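Local coordinates for protein probable fumarate reductase Ifc3 (Shewanella frigidimarina, PDB 1QO8) that reduces fumarate to succinate in an essentially one-way reaction, using a bound FAD and four covalently attached c-type hemes, at residues G348-D353 and G504-T509; I201-I206 and G532-Y537. All blocks are in the same frame, centred on the assembly; numbering follows the deposited sequence.

Interaction 1 of 2, residues G348-D353 and G504-T509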
loop_
_atom_site.group_PDB
_atom_site.type_symbol
_atom_site.label_atom_id
_atom_site.label_comp_id
_atom_site.label_asym_id
_atom_site.label_seq_id
_atom_site.Cartn_x
_atom_site.Cartn_y
_atom_site.Cartn_z
ATOM N N GLY A 348 -11.960 0.692 7.411
ATOM C CA GLY A 348 -12.362 0.075 6.161
ATOM C C GLY A 348 -12.437 0.981 4.961
ATOM O O GLY A 348 -13.067 0.575 3.944
ATOM N N ALA A 349 -11.909 2.230 5.098
ATOM C CA ALA A 349 -11.867 3.057 3.865
ATOM C C ALA A 349 -10.914 2.378 2.869
ATOM O O ALA A 349 -9.964 1.687 3.269
ATOM C CB ALA A 349 -11.352 4.475 4.126
ATOM N N SER A 350 -11.214 2.408 1.604
ATOM C CA SER A 350 -10.193 2.173 0.588
ATOM C C SER A 350 -9.268 3.376 0.328
ATOM O O SER A 350 -9.637 4.477 0.723
ATOM C CB SER A 350 -10.887 1.801 -0.700
ATOM O OG SER A 350 -11.807 2.715 -1.235
ATOM N N MET A 351 -8.168 3.132 -0.361
ATOM C CA MET A 351 -7.125 4.048 -0.683
ATOM C C MET A 351 -6.959 4.182 -2.192
ATOM O O MET A 351 -7.450 3.342 -2.992
ATOM C CB MET A 351 -5.792 3.649 -0.080
ATOM C CG MET A 351 -5.650 3.276 1.392
ATOM S SD MET A 351 -5.993 4.761 2.351
ATOM C CE MET A 351 -7.158 4.200 3.597
ATOM N N THR A 352 -6.350 5.233 -2.662
ATOM C CA THR A 352 -6.073 5.389 -4.121
ATOM C C THR A 352 -4.574 5.614 -4.301
ATOM O O THR A 352 -4.005 6.565 -3.661
ATOM C CB THR A 352 -6.858 6.566 -4.730
ATOM O OG1 THR A 352 -8.272 6.367 -4.674
ATOM C CG2 THR A 352 -6.538 6.832 -6.212
ATOM N N ASP A 353 -3.918 4.856 -5.174
ATOM C CA ASP A 353 -2.481 5.027 -5.384
ATOM C C ASP A 353 -1.712 5.218 -4.091
ATOM O O ASP A 353 -0.774 6.079 -4.010
ATOM C CB ASP A 353 -2.153 6.229 -6.334
ATOM C CG ASP A 353 -2.926 6.241 -7.630
ATOM O OD1 ASP A 353 -3.122 5.125 -8.208
ATOM O OD2 ASP A 353 -3.371 7.290 -8.158
ATOM N N GLY A 504 -3.468 8.365 -1.123
ATOM C CA GLY A 504 -4.154 8.629 0.158
ATOM C C GLY A 504 -5.515 7.896 0.116
ATOM O O GLY A 504 -5.699 6.962 -0.642
ATOM N N VAL A 505 -6.439 8.442 0.816
ATOM C CA VAL A 505 -7.834 7.928 1.015
ATOM C C VAL A 505 -8.535 8.032 -0.296
ATOM O O VAL A 505 -8.441 9.056 -0.998
ATOM C CB VAL A 505 -8.240 8.858 2.153
ATOM C CG1 VAL A 505 -9.309 9.912 1.863
ATOM C CG2 VAL A 505 -8.210 8.167 3.470
ATOM N N ALA A 506 -9.258 6.996 -0.734
ATOM C CA ALA A 506 -10.082 7.147 -1.920
ATOM C C ALA A 506 -11.300 8.033 -1.675
ATOM O O ALA A 506 -12.071 7.973 -0.709
ATOM C CB ALA A 506 -10.579 5.789 -2.437
ATOM N N ILE A 507 -11.571 8.751 -2.733
ATOM C CA ILE A 507 -12.635 9.775 -2.747
ATOM C C ILE A 507 -13.471 9.694 -3.991
ATOM O O ILE A 507 -12.909 9.215 -4.992
ATOM C CB ILE A 507 -11.851 11.074 -2.506
ATOM C CG1 ILE A 507 -12.338 11.540 -1.125
ATOM C CG2 ILE A 507 -11.847 12.185 -3.515
ATOM C CD1 ILE A 507 -11.237 11.817 -0.177
ATOM N N ASN A 508 -14.745 10.107 -3.918
ATOM C CA ASN A 508 -15.502 10.371 -5.135
ATOM C C ASN A 508 -15.426 11.846 -5.478
ATOM O O ASN A 508 -14.861 12.695 -4.789
ATOM C CB ASN A 508 -16.991 9.981 -4.929
ATOM C CG ASN A 508 -17.710 11.102 -4.212
ATOM O OD1 ASN A 508 -17.561 11.581 -3.095
ATOM N ND2 ASN A 508 -18.585 11.725 -5.061
ATOM N N THR A 509 -16.195 12.236 -6.489
ATOM C CA THR A 509 -16.270 13.616 -6.912
ATOM C C THR A 509 -16.974 14.500 -5.923
ATOM O O THR A 509 -16.700 15.695 -6.036
ATOM C CB THR A 509 -16.892 13.795 -8.304
ATOM O OG1 THR A 509 -18.261 13.456 -8.251
ATOM C CG2 THR A 509 -16.139 12.877 -9.251
HETATM O O HOH W 1 -9.582 8.651 -4.823
#
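Three backbone hydrogen bonds join 348-353 to 504-509. T352 and G504 form an antiparallel hydrogen-bonded pair whose two bonds differ in quality. T352 N reaches G504 O at 2.7 Å, nearly along the C=O axis, whereas G504 N meets T352 O at a longer 3.2 Å, in the plane of that carbonyl. One residue along, M351 and V505 make the non-hydrogen-bonded pair, their CA atoms 4.3 Å apart and their side chains diverging. The pairing then closes with A506 N on S350 O at 2.9 Å; the N-H points almost straight at the oxygen, but the donor sits 31° out of the carbonyl plane. These bonds add the short strand 351-352, antiparallel to strand 489-505, to the mixed sheet of the flavoprotein part. G348, at positive phi, is the C' residue of the Schellman motif that ends helix 339-346, so the chain passes from helix to strand within a few residues.

Side-chain packing centres on A506, whose methyl lies against two hydroxyl oxygens: CB is 3.3 Å from T352 OG1 and also touches S350 OG, whose own hydrogen bond goes to D515 O. The apolar pair is M351 with V505. M351, with CG anti to its carbonyl carbon (chi1 -49°) and the chain bent at chi2 and chi3, folds SD back over the G504 carbonyl. Its CE crosses V505 CG2 obliquely at 4.1 Å, and the M351 side chain also packs on V341 and K345 of helix 339-346.

Water supplies the last link. T352 OG1, set beside its own backbone N (chi1 -64°), lies 2.6 Å from water 1, and the same water accepts from I507 N.

Interaction 2 of 2, residues I201-I206 and G532-Y537; sequences IKLVTI and GGVHGY
Helix 201-220 meets the glycine-rich loop 532-537, which lies between strand 524-526 and helix 543-563 in the FAD-binding part of the enzyme, through L203 and V204 in its first turn. The contact is small, 168 Å² summed over both sides, and no hydrogen bond crosses it.

The looser side follows from helix periodicity. I201 directs its CB away from the loop and, although exposed, touches I188 and M192 of helix 184-194. K202 and T205 do not touch the loop; K202 is solvent-exposed, and the T205 hydroxyl is spent within the helix, where T205 OG1 donates to I201 O at 2.8 Å, an oxygen that also accepts from T205 N. At the other end of the loop, H535 is buried but takes no part in the contact; it rests one ring face on V534 CG1, offset toward the rim, while Y537 stacks on W356 of the same chain.

The packed part is built on L203, V204, G533 and V534. L203 points toward the loop, with CG anti to its own carbonyl carbon (chi1 -62°) and CD1 anti to CA, so that this single methyl does the touching. CD1 rests on the G533 backbone, 4.0 Å from G533 C, and meets V534 CG2 at 4.2 Å. G533, at positive phi (101°) and without a side chain, offers bare backbone to that methyl. A backbone hydrogen bond between G533 and D200, just ahead of the helix, holds the loop close to the helix start. V204 makes the closest approach between the segments: its CG2, beside the backbone N because CG1 is anti to it (chi1 -177°), comes to 3.4 Å from V534 O.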
loop_
_atom_site.group_PDB
_atom_site.type_symbol
_atom_site.label_atom_id
_atom_site.label_comp_id
_atom_site.label_asym_id
_atom_site.label_seq_id
_atom_site.Cartn_x
_atom_site.Cartn_y
_atom_site.Cartn_z
ATOM N N ILE A 201 -9.477 10.944 -13.741
ATOM C CA ILE A 201 -9.801 11.960 -14.731
ATOM C C ILE A 201 -10.989 12.784 -14.288
ATOM O O ILE A 201 -11.018 13.960 -14.655
ATOM C CB ILE A 201 -10.011 11.424 -16.166
ATOM C CG1 ILE A 201 -10.268 12.523 -17.177
ATOM C CG2 ILE A 201 -11.206 10.453 -16.218
ATOM C CD1 ILE A 201 -9.113 13.310 -17.708
ATOM N N LYS A 202 -11.909 12.232 -13.515
ATOM C CA LYS A 202 -13.020 13.003 -13.016
ATOM C C LYS A 202 -12.592 14.017 -11.953
ATOM O O LYS A 202 -13.155 15.118 -11.882
ATOM C CB LYS A 202 -14.118 12.079 -12.454
ATOM C CG LYS A 202 -14.412 10.911 -13.357
ATOM C CD LYS A 202 -14.995 9.691 -12.679
ATOM C CE LYS A 202 -14.462 9.335 -11.301
ATOM N NZ LYS A 202 -14.264 7.847 -11.205
ATOM N N LEU A 203 -11.605 13.605 -11.140
ATOM C CA LEU A 203 -11.189 14.562 -10.085
ATOM C C LEU A 203 -10.420 15.689 -10.770
ATOM O O LEU A 203 -10.614 16.868 -10.452
ATOM C CB LEU A 203 -10.406 13.782 -9.038
ATOM C CG LEU A 203 -11.100 12.672 -8.263
ATOM C CD1 LEU A 203 -10.123 12.106 -7.229
ATOM C CD2 LEU A 203 -12.370 13.184 -7.571
ATOM N N VAL A 204 -9.605 15.334 -11.768
ATOM C CA VAL A 204 -8.809 16.282 -12.527
ATOM C C VAL A 204 -9.659 17.320 -13.235
ATOM O O VAL A 204 -9.263 18.499 -13.263
ATOM C CB VAL A 204 -7.832 15.606 -13.511
ATOM C CG1 VAL A 204 -6.947 16.568 -14.263
ATOM C CG2 VAL A 204 -6.928 14.702 -12.651
ATOM N N THR A 205 -10.750 16.862 -13.868
ATOM C CA THR A 205 -11.697 17.751 -14.525
ATOM C C THR A 205 -12.329 18.769 -13.600
ATOM O O THR A 205 -12.359 19.963 -13.913
ATOM C CB THR A 205 -12.794 16.869 -15.238
ATOM O OG1 THR A 205 -12.072 16.072 -16.202
ATOM C CG2 THR A 205 -13.832 17.706 -15.943
ATOM N N ILE A 206 -12.831 18.381 -12.451
ATOM C CA ILE A 206 -13.294 19.289 -11.404
ATOM C C ILE A 206 -12.217 20.242 -10.903
ATOM O O ILE A 206 -12.489 21.449 -10.719
ATOM C CB ILE A 206 -13.832 18.486 -10.215
ATOM C CG1 ILE A 206 -15.135 17.816 -10.746
ATOM C CG2 ILE A 206 -14.079 19.309 -8.972
ATOM C CD1 ILE A 206 -15.897 17.022 -9.732
ATOM N N GLY A 532 -6.051 10.433 -2.258
ATOM C CA GLY A 532 -5.190 9.948 -3.337
ATOM C C GLY A 532 -5.877 10.149 -4.656
ATOM O O GLY A 532 -7.106 10.438 -4.597
ATOM N N GLY A 533 -5.411 10.057 -5.884
ATOM C CA GLY A 533 -6.249 10.244 -7.042
ATOM C C GLY A 533 -6.229 11.561 -7.800
ATOM O O GLY A 533 -6.522 11.586 -9.016
ATOM N N VAL A 534 -6.046 12.727 -7.250
ATOM C CA VAL A 534 -6.016 13.995 -7.980
ATOM C C VAL A 534 -4.763 14.063 -8.865
ATOM O O VAL A 534 -4.815 14.480 -9.987
ATOM C CB VAL A 534 -6.068 15.171 -6.974
ATOM C CG1 VAL A 534 -6.020 16.487 -7.793
ATOM C CG2 VAL A 534 -7.386 15.097 -6.230
ATOM N N HIS A 535 -3.615 13.591 -8.381
ATOM C CA HIS A 535 -2.321 13.702 -8.968
ATOM C C HIS A 535 -1.759 12.430 -9.601
ATOM O O HIS A 535 -0.676 12.478 -10.218
ATOM C CB HIS A 535 -1.292 14.186 -7.909
ATOM C CG HIS A 535 -1.733 15.455 -7.261
ATOM N ND1 HIS A 535 -2.041 15.521 -5.900
ATOM C CD2 HIS A 535 -1.963 16.693 -7.790
ATOM C CE1 HIS A 535 -2.394 16.756 -5.593
ATOM N NE2 HIS A 535 -2.380 17.471 -6.728
ATOM N N GLY A 536 -2.559 11.361 -9.605
ATOM C CA GLY A 536 -2.001 10.090 -10.077
ATOM C C GLY A 536 -0.614 9.826 -9.565
ATOM O O GLY A 536 -0.394 9.843 -8.337
ATOM N N TYR A 537 0.321 9.453 -10.423
ATOM C CA TYR A 537 1.667 9.076 -9.920
ATOM C C TYR A 537 2.584 10.262 -9.754
ATOM O O TYR A 537 3.714 10.038 -9.298
ATOM C CB TYR A 537 2.319 8.026 -10.849
ATOM C CG TYR A 537 1.720 6.643 -10.856
ATOM C CD1 TYR A 537 0.546 6.348 -10.158
ATOM C CD2 TYR A 537 2.346 5.593 -11.539
ATOM C CE1 TYR A 537 0.023 5.065 -10.154
ATOM C CE2 TYR A 537 1.831 4.296 -11.551
ATOM C CZ TYR A 537 0.674 4.043 -10.845
ATOM O OH TYR A 537 0.128 2.788 -10.796
#

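How the interactions relate
Both interactions are buried and belong to the same FAD-binding region, their centres 12 Å apart, but they are held by different means. Interaction 1 is strand pairing, directed by backbone hydrogen bonds within a sheet and bordered by the second subunit, where W356 and D355 of that chain pack on S350 and M351. Interaction 2 joins a helix to a loop by van der Waals packing of methyls on backbone and on V534, with no hydrogen bond between the segments. They meet directly: V505 O and G532 N, 3.0 Å apart, form a probable hydrogen bond, and T352 CG2 packs on G533 N. At a second junction, T509 CB touches I206 CD1, bringing 504-509 against the helix as well.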